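Local structure of hypothetical protein BACOVA_04980 (Bacteroides ovatus, 3UFI) at residues A[48-53]-A[95-100]; A[41-46]-A[65-70]; A[101-106]-A[135-140]; A[184-189]-A[207-212]. The protein is a fimbrillin-like protein of the FimA type that probably serves as a pilus building block in cell adhesion. All coordinates share one frame; numbering follows the deposited sequence. Where two conformers were deposited one is given.

Contacts 1, 2 and 3 belong to one continuous piece of beta sheet, in which strand 43-51 pairs with 66-72 on one flank and 95-102 on the other, and 95-102 passes on to 138-146. Contacts 1 and 2 share strand 43-51, their centres about 17 Å apart. Contacts 1 and 3 follow one another along strand 95-102, and A100 N lies 2.9 Å from A140 O. Contacts 2 and 3 are the closest pair, with centres about 9 Å apart and N65 OD1 2.6 Å from Y101 OH. Contact 4 stands apart, its nearest atoms about 6 Å from contact 3 and its centre about 36 Å from that of contact 1; a sulfate ion lies close by its S207.

Contact 1: A[48-53]-A[95-100]; sequences VEADED and EFTLNA
The carboxylate of D51 lies alongside the F96 ring, the two planes 49° apart, and D51 CG approaches F96 CE2 obliquely at 3.4 Å. One ring face carries a water, 3.5 Å above the plane and displaced toward the rim; it donates to D51 OD1 and E95 O, while N54 N also bonds OD1. On this side of the sheet V48 serves two neighbours: CG1, anti to the backbone N (chi1 176°), touches F96 CD2, and CG2 packs 4.0 Å from L98 CG. E49 and N99 cross with carboxylate and amide planes 56° apart. In the N99 conformer described, ND2 donates to the anti lone pair of E49 OE1 at 2.8 Å, and N99 OD1 is taken by Q141. E49 OE2 lies near T97 CG2. An alanine in place of E49 would probably leave N99 ND2 without this acceptor and take away the carboxylate beside the T97 methyl. T97 O accepts from E49 N at 2.8 Å and from A50 N at 3.3 Å, both from the same face of its carbonyl plane. Two residues thus oppose one: a classic beta bulge between antiparallel strands.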
loop_
_atom_site.group_PDB
_atom_site.type_symbol
_atom_site.label_atom_id
_atom_site.label_comp_id
_atom_site.label_asym_id
_atom_site.label_seq_id
_atom_site.Cartn_x
_atom_site.Cartn_y
_atom_site.Cartn_z
ATOM N N VAL A 48 15.235 9.404 -10.451
ATOM C CA VAL A 48 15.540 10.816 -10.701
ATOM C C VAL A 48 14.672 11.199 -11.897
ATOM O O VAL A 48 14.909 10.732 -13.012
ATOM C CB VAL A 48 17.037 11.103 -10.903
ATOM C CG1 VAL A 48 17.259 12.576 -11.247
ATOM C CG2 VAL A 48 17.825 10.715 -9.656
ATOM N N GLU A 49 13.587 11.928 -11.615
ATOM C CA GLU A 49 12.568 12.326 -12.583
ATOM C C GLU A 49 13.052 13.474 -13.453
ATOM O O GLU A 49 13.052 13.364 -14.676
ATOM C CB GLU A 49 11.251 12.698 -11.854
ATOM C CG GLU A 49 10.242 13.418 -12.740
ATOM C CD GLU A 49 8.874 13.694 -12.152
ATOM O OE1 GLU A 49 8.286 12.768 -11.547
ATOM O OE2 GLU A 49 8.358 14.817 -12.360
ATOM N N ALA A 50 13.459 14.566 -12.815
ATOM C CA ALA A 50 13.897 15.789 -13.466
ATOM C C ALA A 50 15.118 16.374 -12.800
ATOM O O ALA A 50 15.282 16.284 -11.587
ATOM C CB ALA A 50 12.770 16.823 -13.452
ATOM N N ASP A 51 15.983 16.945 -13.650
ATOM C CA ASP A 51 17.193 17.704 -13.389
ATOM C C ASP A 51 16.860 19.081 -13.936
ATOM O O ASP A 51 16.711 19.233 -15.153
ATOM C CB ASP A 51 18.396 17.024 -14.094
ATOM C CG ASP A 51 19.765 17.687 -13.952
ATOM O OD1 ASP A 51 19.817 18.907 -13.658
ATOM O OD2 ASP A 51 20.788 16.985 -14.141
ATOM N N GLU A 52 16.620 20.056 -13.043
ATOM C CA GLU A 52 16.193 21.405 -13.429
ATOM C C GLU A 52 17.282 22.193 -14.184
ATOM O O GLU A 52 16.937 23.092 -14.952
ATOM C CB GLU A 52 15.693 22.194 -12.210
ATOM C CG GLU A 52 14.184 22.128 -12.009
ATOM C CD GLU A 52 13.578 20.769 -11.702
ATOM O OE1 GLU A 52 13.833 20.233 -10.599
ATOM O OE2 GLU A 52 12.805 20.262 -12.548
ATOM N N ASP A 53 18.569 21.834 -14.010
ATOM C CA ASP A 53 19.674 22.509 -14.696
ATOM C C ASP A 53 19.916 21.926 -16.108
ATOM O O ASP A 53 20.055 22.699 -17.061
ATOM C CB ASP A 53 20.963 22.462 -13.850
ATOM C CG ASP A 53 21.095 23.573 -12.813
ATOM O OD1 ASP A 53 20.070 24.235 -12.504
ATOM O OD2 ASP A 53 22.222 23.778 -12.305
ATOM N N GLU A 95 18.413 21.980 -8.634
ATOM C CA GLU A 95 17.361 21.194 -7.994
ATOM C C GLU A 95 16.980 20.005 -8.846
ATOM O O GLU A 95 17.151 20.026 -10.063
ATOM C CB GLU A 95 16.121 22.046 -7.731
ATOM C CG GLU A 95 16.382 23.221 -6.803
ATOM C CD GLU A 95 15.154 23.936 -6.281
ATOM O OE1 GLU A 95 14.116 23.952 -6.983
ATOM O OE2 GLU A 95 15.238 24.490 -5.161
ATOM N N PHE A 96 16.463 18.964 -8.196
ATOM C CA PHE A 96 16.008 17.734 -8.835
ATOM C C PHE A 96 14.671 17.341 -8.284
ATOM O O PHE A 96 14.330 17.711 -7.158
ATOM C CB PHE A 96 17.008 16.590 -8.603
ATOM C CG PHE A 96 18.402 16.832 -9.135
ATOM C CD1 PHE A 96 19.323 17.581 -8.407
ATOM C CD2 PHE A 96 18.805 16.283 -10.350
ATOM C CE1 PHE A 96 20.604 17.810 -8.908
ATOM C CE2 PHE A 96 20.092 16.490 -10.836
ATOM C CZ PHE A 96 20.984 17.250 -10.117
ATOM N N THR A 97 13.913 16.603 -9.083
ATOM C CA THR A 97 12.668 15.978 -8.695
ATOM C C THR A 97 12.934 14.485 -8.662
ATOM O O THR A 97 13.464 13.932 -9.622
ATOM C CB THR A 97 11.497 16.344 -9.600
ATOM O OG1 THR A 97 11.314 17.754 -9.559
ATOM C CG2 THR A 97 10.202 15.643 -9.174
ATOM N N LEU A 98 12.595 13.842 -7.544
ATOM C CA LEU A 98 12.774 12.401 -7.381
ATOM C C LEU A 98 11.485 11.765 -6.970
ATOM O O LEU A 98 10.732 12.359 -6.205
ATOM C CB LEU A 98 13.850 12.087 -6.302
ATOM C CG LEU A 98 15.316 11.967 -6.739
ATOM C CD1 LEU A 98 15.890 13.319 -7.197
ATOM C CD2 LEU A 98 16.165 11.437 -5.591
ATOM N N ASN A 99 11.225 10.553 -7.454
ATOM C CA ASN A 99 10.039 9.750 -7.127
ATOM C C ASN A 99 10.471 8.503 -6.427
ATOM O O ASN A 99 11.576 8.026 -6.699
ATOM C CB ASN A 99 9.247 9.335 -8.388
ATOM C CG ASN A 99 8.779 10.440 -9.273
ATOM O OD1 ASN A 99 8.224 11.443 -8.824
ATOM N ND2 ASN A 99 8.946 10.244 -10.566
ATOM N N ALA A 100 9.634 7.938 -5.576
ATOM C CA ALA A 100 9.978 6.679 -4.946
ATOM C C ALA A 100 8.715 5.870 -4.729
ATOM O O ALA A 100 7.627 6.435 -4.675
ATOM C CB ALA A 100 10.725 6.919 -3.633
HETATM O O HOH W 1 19.806 20.328 -11.422
HETATM O O HOH W 2 12.470 20.539 -7.998
HETATM O O HOH W 3 17.762 24.140 -10.640
#

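Contact 2: A[41-46]-A[65-70]; sequences DDRIGV and NIQYRN
I44 and V46 pack against Y68 on the buried face of this antiparallel pair, I44 CG1 lying 3.7 Å from Y68 CB and V46 CG2 3.8 Å from Y68 CD1. The backbone is closely laced as well: I44 and Y68 exchange two N-H...O bonds, V46 and I66 two more, and N70 N adds one to D42 O. N65 and I66 both face V46, a G1 beta bulge.

The other face, with R43, Q67 and R69, is more open to solvent and held by polar groups. D41 OD1 takes two donors in a salt-bridge network. R69 NE reaches the anti lone pair of D41 OD1 at 2.6 Å, whereas R43 NH2 meets the same OD1 at 2.9 Å on the syn side, 21° out of the carboxylate plane. The R69 chain is extended, while R43 bends at CD (chi2 -67°), and the two guanidiniums are turned 72° from each other. R43 NH2 and R69 NE are 4.0 Å apart, a repulsion the shared carboxylate probably offsets. R43 NH1 also donates to Q67 OE1 at 2.7 Å from above the amide carbonyl plane, and a weakly held water touches NH1 and Q67 NE2.

Strand 95-102 flanks 43-46 through Y102, L98 and A100, strand 75-78 borders 66-70, and I17 of strand 16-25 packs on I44, V46 and Y68.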
loop_
_atom_site.group_PDB
_atom_site.type_symbol
_atom_site.label_atom_id
_atom_site.label_comp_id
_atom_site.label_asym_id
_atom_site.label_seq_id
_atom_site.Cartn_x
_atom_site.Cartn_y
_atom_site.Cartn_z
ATOM N N ASP A 41 13.376 -5.217 6.391
ATOM C CA ASP A 41 14.011 -5.493 5.095
ATOM C C ASP A 41 13.244 -4.800 3.939
ATOM O O ASP A 41 13.373 -5.221 2.793
ATOM C CB ASP A 41 14.057 -7.035 4.892
ATOM C CG ASP A 41 14.811 -7.546 3.664
ATOM O OD1 ASP A 41 15.974 -7.122 3.458
ATOM O OD2 ASP A 41 14.235 -8.377 2.916
ATOM N N ASP A 42 12.433 -3.761 4.242
ATOM C CA ASP A 42 11.606 -3.074 3.240
ATOM C C ASP A 42 12.458 -2.442 2.141
ATOM O O ASP A 42 13.496 -1.841 2.417
ATOM C CB ASP A 42 10.707 -2.021 3.888
ATOM C CG ASP A 42 9.500 -2.591 4.629
ATOM O OD1 ASP A 42 9.268 -3.835 4.551
ATOM O OD2 ASP A 42 8.761 -1.804 5.229
ATOM N N ARG A 43 11.996 -2.597 0.897
ATOM C CA ARG A 43 12.688 -2.147 -0.295
ATOM C C ARG A 43 11.882 -1.141 -1.064
ATOM O O ARG A 43 10.708 -1.362 -1.341
ATOM C CB ARG A 43 13.025 -3.340 -1.210
ATOM C CG ARG A 43 13.623 -4.573 -0.541
ATOM C CD ARG A 43 14.991 -4.249 -0.013
ATOM N NE ARG A 43 15.596 -5.401 0.639
ATOM C CZ ARG A 43 16.422 -6.260 0.050
ATOM N NH1 ARG A 43 16.745 -6.114 -1.230
ATOM N NH2 ARG A 43 16.948 -7.258 0.741
ATOM N N ILE A 44 12.550 -0.053 -1.480
ATOM C CA ILE A 44 11.927 0.996 -2.288
ATOM C C ILE A 44 12.721 1.167 -3.601
ATOM O O ILE A 44 13.894 0.812 -3.661
ATOM C CB ILE A 44 11.824 2.346 -1.486
ATOM C CG1 ILE A 44 13.231 2.932 -1.134
ATOM C CG2 ILE A 44 10.886 2.207 -0.244
ATOM C CD1 ILE A 44 13.241 4.393 -0.560
ATOM N N GLY A 45 12.064 1.697 -4.624
ATOM C CA GLY A 45 12.690 2.032 -5.895
ATOM C C GLY A 45 12.710 3.535 -6.012
ATOM O O GLY A 45 11.679 4.157 -5.790
ATOM N N VAL A 46 13.881 4.133 -6.280
ATOM C CA VAL A 46 14.094 5.598 -6.362
ATOM C C VAL A 46 14.481 5.995 -7.801
ATOM O O VAL A 46 15.385 5.414 -8.406
ATOM C CB VAL A 46 15.141 6.089 -5.315
ATOM C CG1 VAL A 46 15.394 7.599 -5.433
ATOM C CG2 VAL A 46 14.684 5.741 -3.885
ATOM N N ASN A 65 14.476 3.524 -10.919
ATOM C CA ASN A 65 14.149 2.315 -10.155
ATOM C C ASN A 65 15.403 1.721 -9.449
ATOM O O ASN A 65 15.693 0.535 -9.562
ATOM C CB ASN A 65 13.519 1.265 -11.112
ATOM C CG ASN A 65 12.803 0.141 -10.430
ATOM O OD1 ASN A 65 12.025 0.352 -9.506
ATOM N ND2 ASN A 65 13.018 -1.083 -10.900
ATOM N N ILE A 66 16.125 2.557 -8.715
ATOM C CA ILE A 66 17.314 2.128 -7.981
ATOM C C ILE A 66 16.819 1.569 -6.666
ATOM O O ILE A 66 16.099 2.262 -5.968
ATOM C CB ILE A 66 18.357 3.280 -7.812
ATOM C CG1 ILE A 66 18.765 3.895 -9.181
ATOM C CG2 ILE A 66 19.578 2.824 -6.981
ATOM C CD1 ILE A 66 19.385 2.918 -10.275
ATOM N N GLN A 67 17.198 0.326 -6.330
ATOM C CA GLN A 67 16.736 -0.297 -5.094
ATOM C C GLN A 67 17.509 0.199 -3.864
ATOM O O GLN A 67 18.728 0.222 -3.877
ATOM C CB GLN A 67 16.826 -1.833 -5.183
ATOM C CG GLN A 67 16.059 -2.507 -4.026
ATOM C CD GLN A 67 16.215 -3.997 -3.965
ATOM O OE1 GLN A 67 15.539 -4.661 -3.201
ATOM N NE2 GLN A 67 17.107 -4.565 -4.745
ATOM N N TYR A 68 16.766 0.582 -2.816
ATOM C CA TYR A 68 17.231 0.987 -1.488
ATOM C C TYR A 68 16.541 0.077 -0.470
ATOM O O TYR A 68 15.414 -0.361 -0.697
ATOM C CB TYR A 68 16.947 2.482 -1.189
ATOM C CG TYR A 68 17.892 3.442 -1.879
ATOM C CD1 TYR A 68 17.797 3.688 -3.249
ATOM C CD2 TYR A 68 18.889 4.100 -1.167
ATOM C CE1 TYR A 68 18.675 4.568 -3.890
ATOM C CE2 TYR A 68 19.783 4.964 -1.799
ATOM C CZ TYR A 68 19.681 5.183 -3.162
ATOM O OH TYR A 68 20.526 6.072 -3.761
ATOM N N ARG A 69 17.243 -0.262 0.610
ATOM C CA ARG A 69 16.700 -1.115 1.665
ATOM C C ARG A 69 16.605 -0.310 2.961
ATOM O O ARG A 69 17.505 0.463 3.264
ATOM C CB ARG A 69 17.606 -2.347 1.855
ATOM C CG ARG A 69 17.099 -3.352 2.876
ATOM C CD ARG A 69 18.110 -4.460 3.056
ATOM N NE ARG A 69 17.768 -5.338 4.176
ATOM C CZ ARG A 69 18.149 -5.138 5.436
ATOM N NH1 ARG A 69 18.869 -4.064 5.760
ATOM N NH2 ARG A 69 17.802 -5.999 6.386
ATOM N N ASN A 70 15.563 -0.550 3.759
ATOM C CA ASN A 70 15.434 0.084 5.065
ATOM C C ASN A 70 16.513 -0.470 5.998
ATOM O O ASN A 70 16.572 -1.673 6.189
ATOM C CB ASN A 70 14.026 -0.124 5.639
ATOM C CG ASN A 70 13.854 0.492 6.996
ATOM O OD1 ASN A 70 13.714 -0.193 8.004
ATOM N ND2 ASN A 70 13.937 1.795 7.063
HETATM O O HOH W 4 18.076 -7.664 -3.943
#

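Contact 3: A[101-106]-A[135-140]; sequences YYPYQG and IDFLFA
Two antiparallel strands of the fimbrillin-like fold, 95-102 and 138-146, meet here at the ends of their pairing, where one runs out into a cis-proline and the other emerges from an inverse gamma turn centred on D136. Y102 and L138 form a hydrogen-bonded pair: L138 N donates to Y102 O at 2.9 Å, and Y102 N returns to L138 O at 3.1 Å from above the carbonyl plane. Their side chains lie side by side and point the same way, Y102 CD1 resting 3.7 Å from L138 CG.

The Y102 ring is held on two fronts. P103 CB sits 3.8 Å above the centre of one face, a placement that goes with the cis peptide bond between the two residues. At the ring edge, in its plane, D136 O approaches Y102 CD1 to 3.4 Å. Y102 CG stands anti to the backbone N (chi1 165°), which brings it 4.0 Å from L138 CD1. The hydroxyl has a weak bond to P133 O. An alanine in place of Y102 would probably open a gap between P103, L138 and the D136 turn, leaving P103 CB without the ring it covers.

Beyond the pairing, F190 stacks on F137, H157 ND1 bonds D136 OD1, and F155 backs L138. P103 and F137 cross at about a right angle, P103 CD coming 3.5 Å from F137 CD1.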
loop_
_atom_site.group_PDB
_atom_site.type_symbol
_atom_site.label_atom_id
_atom_site.label_comp_id
_atom_site.label_asym_id
_atom_site.label_seq_id
_atom_site.Cartn_x
_atom_site.Cartn_y
_atom_site.Cartn_z
ATOM N N TYR A 101 8.847 4.538 -4.662
ATOM C CA TYR A 101 7.681 3.690 -4.436
ATOM C C TYR A 101 8.095 2.472 -3.645
ATOM O O TYR A 101 9.259 2.119 -3.616
ATOM C CB TYR A 101 7.019 3.289 -5.775
ATOM C CG TYR A 101 7.791 2.199 -6.479
ATOM C CD1 TYR A 101 8.894 2.503 -7.279
ATOM C CD2 TYR A 101 7.482 0.853 -6.275
ATOM C CE1 TYR A 101 9.648 1.501 -7.876
ATOM C CE2 TYR A 101 8.239 -0.158 -6.864
ATOM C CZ TYR A 101 9.322 0.171 -7.662
ATOM O OH TYR A 101 10.079 -0.820 -8.241
ATOM N N TYR A 102 7.128 1.831 -3.020
ATOM C CA TYR A 102 7.259 0.593 -2.262
ATOM C C TYR A 102 6.104 -0.323 -2.690
ATOM O O TYR A 102 5.028 0.207 -2.925
ATOM C CB TYR A 102 7.206 0.895 -0.738
ATOM C CG TYR A 102 6.966 -0.330 0.125
ATOM C CD1 TYR A 102 5.673 -0.819 0.338
ATOM C CD2 TYR A 102 8.033 -1.035 0.688
ATOM C CE1 TYR A 102 5.452 -1.992 1.057
ATOM C CE2 TYR A 102 7.819 -2.209 1.414
ATOM C CZ TYR A 102 6.530 -2.687 1.583
ATOM O OH TYR A 102 6.306 -3.820 2.318
ATOM N N PRO A 103 6.223 -1.671 -2.719
ATOM C CA PRO A 103 7.443 -2.487 -2.558
ATOM C C PRO A 103 8.238 -2.535 -3.861
ATOM O O PRO A 103 7.667 -2.709 -4.956
ATOM C CB PRO A 103 6.900 -3.883 -2.177
ATOM C CG PRO A 103 5.412 -3.881 -2.492
ATOM C CD PRO A 103 5.057 -2.517 -3.058
ATOM N N TYR A 104 9.569 -2.433 -3.745
ATOM C CA TYR A 104 10.440 -2.524 -4.912
ATOM C C TYR A 104 10.222 -3.796 -5.726
ATOM O O TYR A 104 10.063 -4.882 -5.172
ATOM C CB TYR A 104 11.921 -2.522 -4.485
ATOM C CG TYR A 104 12.866 -2.469 -5.668
ATOM C CD1 TYR A 104 13.174 -1.260 -6.278
ATOM C CD2 TYR A 104 13.431 -3.636 -6.198
ATOM C CE1 TYR A 104 14.031 -1.196 -7.372
ATOM C CE2 TYR A 104 14.279 -3.586 -7.308
ATOM C CZ TYR A 104 14.602 -2.352 -7.865
ATOM O OH TYR A 104 15.421 -2.222 -8.943
ATOM N N GLN A 105 10.324 -3.666 -7.040
ATOM C CA GLN A 105 10.426 -4.799 -7.945
ATOM C C GLN A 105 11.218 -4.344 -9.165
ATOM O O GLN A 105 11.355 -3.146 -9.408
ATOM C CB GLN A 105 9.069 -5.413 -8.308
ATOM C CG GLN A 105 8.197 -4.583 -9.229
ATOM C CD GLN A 105 7.049 -5.427 -9.715
ATOM O OE1 GLN A 105 7.034 -5.936 -10.841
ATOM N NE2 GLN A 105 6.071 -5.605 -8.859
ATOM N N GLY A 106 11.734 -5.296 -9.917
ATOM C CA GLY A 106 12.412 -4.959 -11.141
ATOM C C GLY A 106 13.900 -4.867 -11.046
ATOM O O GLY A 106 14.512 -5.429 -10.140
ATOM N N ILE A 135 1.204 -5.888 -1.429
ATOM C CA ILE A 135 0.214 -5.204 -2.269
ATOM C C ILE A 135 -0.089 -3.813 -1.691
ATOM O O ILE A 135 -0.947 -3.113 -2.215
ATOM C CB ILE A 135 -1.083 -6.041 -2.487
ATOM C CG1 ILE A 135 -1.724 -6.477 -1.134
ATOM C CG2 ILE A 135 -0.780 -7.232 -3.423
ATOM C CD1 ILE A 135 -3.245 -6.808 -1.195
ATOM N N ASP A 136 0.616 -3.418 -0.618
ATOM C CA ASP A 136 0.431 -2.114 0.016
ATOM C C ASP A 136 1.342 -1.089 -0.649
ATOM O O ASP A 136 2.338 -0.668 -0.071
ATOM C CB ASP A 136 0.704 -2.217 1.521
ATOM C CG ASP A 136 0.258 -1.030 2.362
ATOM O OD1 ASP A 136 -0.445 -0.119 1.811
ATOM O OD2 ASP A 136 0.567 -1.020 3.570
ATOM N N PHE A 137 0.985 -0.695 -1.879
ATOM C CA PHE A 137 1.752 0.212 -2.713
ATOM C C PHE A 137 1.785 1.622 -2.160
ATOM O O PHE A 137 0.741 2.205 -1.831
ATOM C CB PHE A 137 1.238 0.209 -4.150
ATOM C CG PHE A 137 1.402 -1.120 -4.848
ATOM C CD1 PHE A 137 2.640 -1.512 -5.356
ATOM C CD2 PHE A 137 0.302 -1.945 -5.074
ATOM C CE1 PHE A 137 2.788 -2.725 -6.026
ATOM C CE2 PHE A 137 0.448 -3.155 -5.764
ATOM C CZ PHE A 137 1.688 -3.537 -6.228
ATOM N N LEU A 138 3.024 2.143 -2.021
ATOM C CA LEU A 138 3.316 3.478 -1.507
ATOM C C LEU A 138 3.965 4.289 -2.581
ATOM O O LEU A 138 4.682 3.731 -3.395
ATOM C CB LEU A 138 4.250 3.437 -0.272
ATOM C CG LEU A 138 3.951 2.457 0.867
ATOM C CD1 LEU A 138 4.966 2.609 1.978
ATOM C CD2 LEU A 138 2.586 2.678 1.442
ATOM N N PHE A 139 3.724 5.604 -2.601
ATOM C CA PHE A 139 4.376 6.477 -3.568
ATOM C C PHE A 139 4.798 7.763 -2.897
ATOM O O PHE A 139 4.103 8.249 -2.010
ATOM C CB PHE A 139 3.454 6.770 -4.764
ATOM C CG PHE A 139 3.989 7.798 -5.745
ATOM C CD1 PHE A 139 4.873 7.426 -6.757
ATOM C CD2 PHE A 139 3.629 9.144 -5.638
ATOM C CE1 PHE A 139 5.370 8.376 -7.657
ATOM C CE2 PHE A 139 4.121 10.089 -6.536
ATOM C CZ PHE A 139 4.991 9.701 -7.540
ATOM N N ALA A 140 5.919 8.350 -3.359
ATOM C CA ALA A 140 6.392 9.650 -2.873
ATOM C C ALA A 140 7.026 10.416 -4.006
ATOM O O ALA A 140 7.564 9.828 -4.928
ATOM C CB ALA A 140 7.399 9.469 -1.743
#

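Contact 4: A[184-189]-A[207-212]; sequences LQLEGS and SELSMD
S207 and L184 supply the hydrogen bond between these two segments, which join the loop before strand 189-191 to the one before strand 230-231. S207 OG donates to L184 O at 2.6 Å, lying in the carbonyl plane on a lone pair. The hydroxyl gets there because OG sits between its own backbone N and carbonyl carbon (chi1 78°), on the side of 184-189. S207 OG also lies 3.1 Å from L184 N, at an angle too poor for a bond; T204 O is a weak, competing partner of the hydroxyl. Backbone bonds of S207 with S183, L209 with L181 and M211 with V179 continue the attachment next to the contact, a pattern consistent with antiparallel, strand-like pairing. Within 184-189, E187 N donates to Q185 OE1 at 3.3 Å, again on a lone pair, a bond that spans L186.

The apolar part belongs to L186. Its two methyls divide the work. L186 CD1 lies 3.7 Å from the backbone oxygen E208 O and 4.1 Å from the side-chain carbon S207 CB. L186 CD2 meets L209 CD1 at 4.1 Å, the two leucine side chains crossing obliquely.

A sulfate ion, probably from the crystallisation liquor, is bound about 5 Å from the S207 side chain. The chemistry between the segments is one short side-chain-to-backbone hydrogen bond and the apolar contacts of L186, with no charge pairing, so their direct link rests on a single polar bond and van der Waals packing.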
loop_
_atom_site.group_PDB
_atom_site.type_symbol
_atom_site.label_atom_id
_atom_site.label_comp_id
_atom_site.label_asym_id
_atom_site.label_seq_id
_atom_site.Cartn_x
_atom_site.Cartn_y
_atom_site.Cartn_z
ATOM N N LEU A 184 -16.298 -7.601 -6.591
ATOM C CA LEU A 184 -15.347 -6.481 -6.558
ATOM C C LEU A 184 -14.389 -6.586 -7.740
ATOM O O LEU A 184 -14.145 -7.696 -8.225
ATOM C CB LEU A 184 -14.547 -6.457 -5.245
ATOM C CG LEU A 184 -15.316 -6.140 -3.969
ATOM C CD1 LEU A 184 -14.493 -6.539 -2.756
ATOM C CD2 LEU A 184 -15.701 -4.668 -3.909
ATOM N N GLN A 185 -13.825 -5.454 -8.201
ATOM C CA GLN A 185 -12.828 -5.522 -9.263
ATOM C C GLN A 185 -11.481 -5.842 -8.582
ATOM O O GLN A 185 -10.911 -5.001 -7.886
ATOM C CB GLN A 185 -12.790 -4.235 -10.113
ATOM C CG GLN A 185 -11.670 -4.243 -11.166
ATOM C CD GLN A 185 -11.753 -5.320 -12.242
ATOM O OE1 GLN A 185 -11.120 -6.390 -12.147
ATOM N NE2 GLN A 185 -12.456 -5.012 -13.329
ATOM N N LEU A 186 -11.006 -7.087 -8.754
ATOM C CA LEU A 186 -9.804 -7.578 -8.091
ATOM C C LEU A 186 -8.519 -7.268 -8.847
ATOM O O LEU A 186 -7.440 -7.214 -8.245
ATOM C CB LEU A 186 -9.942 -9.081 -7.842
ATOM C CG LEU A 186 -11.174 -9.492 -6.988
ATOM C CD1 LEU A 186 -11.180 -10.984 -6.732
ATOM C CD2 LEU A 186 -11.215 -8.735 -5.666
ATOM N N GLU A 187 -8.635 -6.999 -10.140
ATOM C CA GLU A 187 -7.470 -6.653 -10.940
ATOM C C GLU A 187 -7.294 -5.134 -11.025
ATOM O O GLU A 187 -8.263 -4.390 -11.137
ATOM C CB GLU A 187 -7.620 -7.259 -12.347
ATOM C CG GLU A 187 -6.336 -7.262 -13.162
ATOM C CD GLU A 187 -6.463 -7.787 -14.581
ATOM O OE1 GLU A 187 -7.509 -8.392 -14.914
ATOM O OE2 GLU A 187 -5.496 -7.609 -15.357
ATOM N N GLY A 188 -6.048 -4.704 -11.071
ATOM C CA GLY A 188 -5.718 -3.301 -11.217
ATOM C C GLY A 188 -4.252 -3.078 -11.489
ATOM O O GLY A 188 -3.516 -4.011 -11.824
ATOM N N SER A 189 -3.828 -1.820 -11.377
ATOM C CA SER A 189 -2.456 -1.461 -11.660
ATOM C C SER A 189 -1.992 -0.302 -10.800
ATOM O O SER A 189 -2.809 0.509 -10.345
ATOM C CB SER A 189 -2.295 -1.122 -13.140
ATOM O OG SER A 189 -2.980 0.062 -13.513
ATOM N N SER A 207 -16.568 -12.261 -9.734
ATOM C CA SER A 207 -15.285 -12.310 -9.011
ATOM C C SER A 207 -15.537 -12.741 -7.555
ATOM O O SER A 207 -16.627 -12.538 -7.022
ATOM C CB SER A 207 -14.582 -10.959 -9.050
ATOM O OG SER A 207 -15.185 -10.094 -8.103
ATOM N N GLU A 208 -14.538 -13.350 -6.927
ATOM C CA GLU A 208 -14.678 -13.809 -5.565
ATOM C C GLU A 208 -13.361 -13.712 -4.835
ATOM O O GLU A 208 -12.359 -14.228 -5.316
ATOM C CB GLU A 208 -15.189 -15.261 -5.556
ATOM C CG GLU A 208 -15.643 -15.769 -4.196
ATOM C CD GLU A 208 -16.042 -17.234 -4.228
ATOM O OE1 GLU A 208 -17.126 -17.542 -4.776
ATOM O OE2 GLU A 208 -15.250 -18.077 -3.745
ATOM N N LEU A 209 -13.362 -13.050 -3.678
ATOM C CA LEU A 209 -12.213 -12.979 -2.791
ATOM C C LEU A 209 -12.630 -13.711 -1.513
ATOM O O LEU A 209 -13.736 -13.488 -1.021
ATOM C CB LEU A 209 -11.776 -11.507 -2.544
ATOM C CG LEU A 209 -10.609 -11.279 -1.587
ATOM C CD1 LEU A 209 -9.717 -10.149 -2.076
ATOM C CD2 LEU A 209 -11.105 -10.997 -0.158
ATOM N N SER A 210 -11.793 -14.619 -1.010
ATOM C CA SER A 210 -12.137 -15.363 0.202
ATOM C C SER A 210 -10.970 -15.434 1.154
ATOM O O SER A 210 -9.817 -15.424 0.725
ATOM C CB SER A 210 -12.658 -16.764 -0.115
ATOM O OG SER A 210 -11.689 -17.606 -0.708
HETATM N N MSE A 211 -11.267 -15.441 2.455
HETATM C CA MSE A 211 -10.239 -15.481 3.502
HETATM C C MSE A 211 -10.705 -16.273 4.686
HETATM O O MSE A 211 -11.865 -16.153 5.068
HETATM C CB MSE A 211 -9.917 -14.058 4.041
HETATM C CG MSE A 211 -9.453 -13.035 3.042
HETATM SE SE MSE A 211 -9.469 -11.273 3.901
HETATM C CE MSE A 211 -11.447 -11.064 4.100
ATOM N N ASP A 212 -9.785 -16.953 5.357
ATOM C CA ASP A 212 -10.066 -17.608 6.624
ATOM C C ASP A 212 -9.749 -16.615 7.733
ATOM O O ASP A 212 -8.656 -16.060 7.728
ATOM C CB ASP A 212 -9.257 -18.904 6.773
ATOM C CG ASP A 212 -9.680 -19.971 5.784
ATOM O OD1 ASP A 212 -10.860 -20.345 5.789
ATOM O OD2 ASP A 212 -8.832 -20.416 4.998
#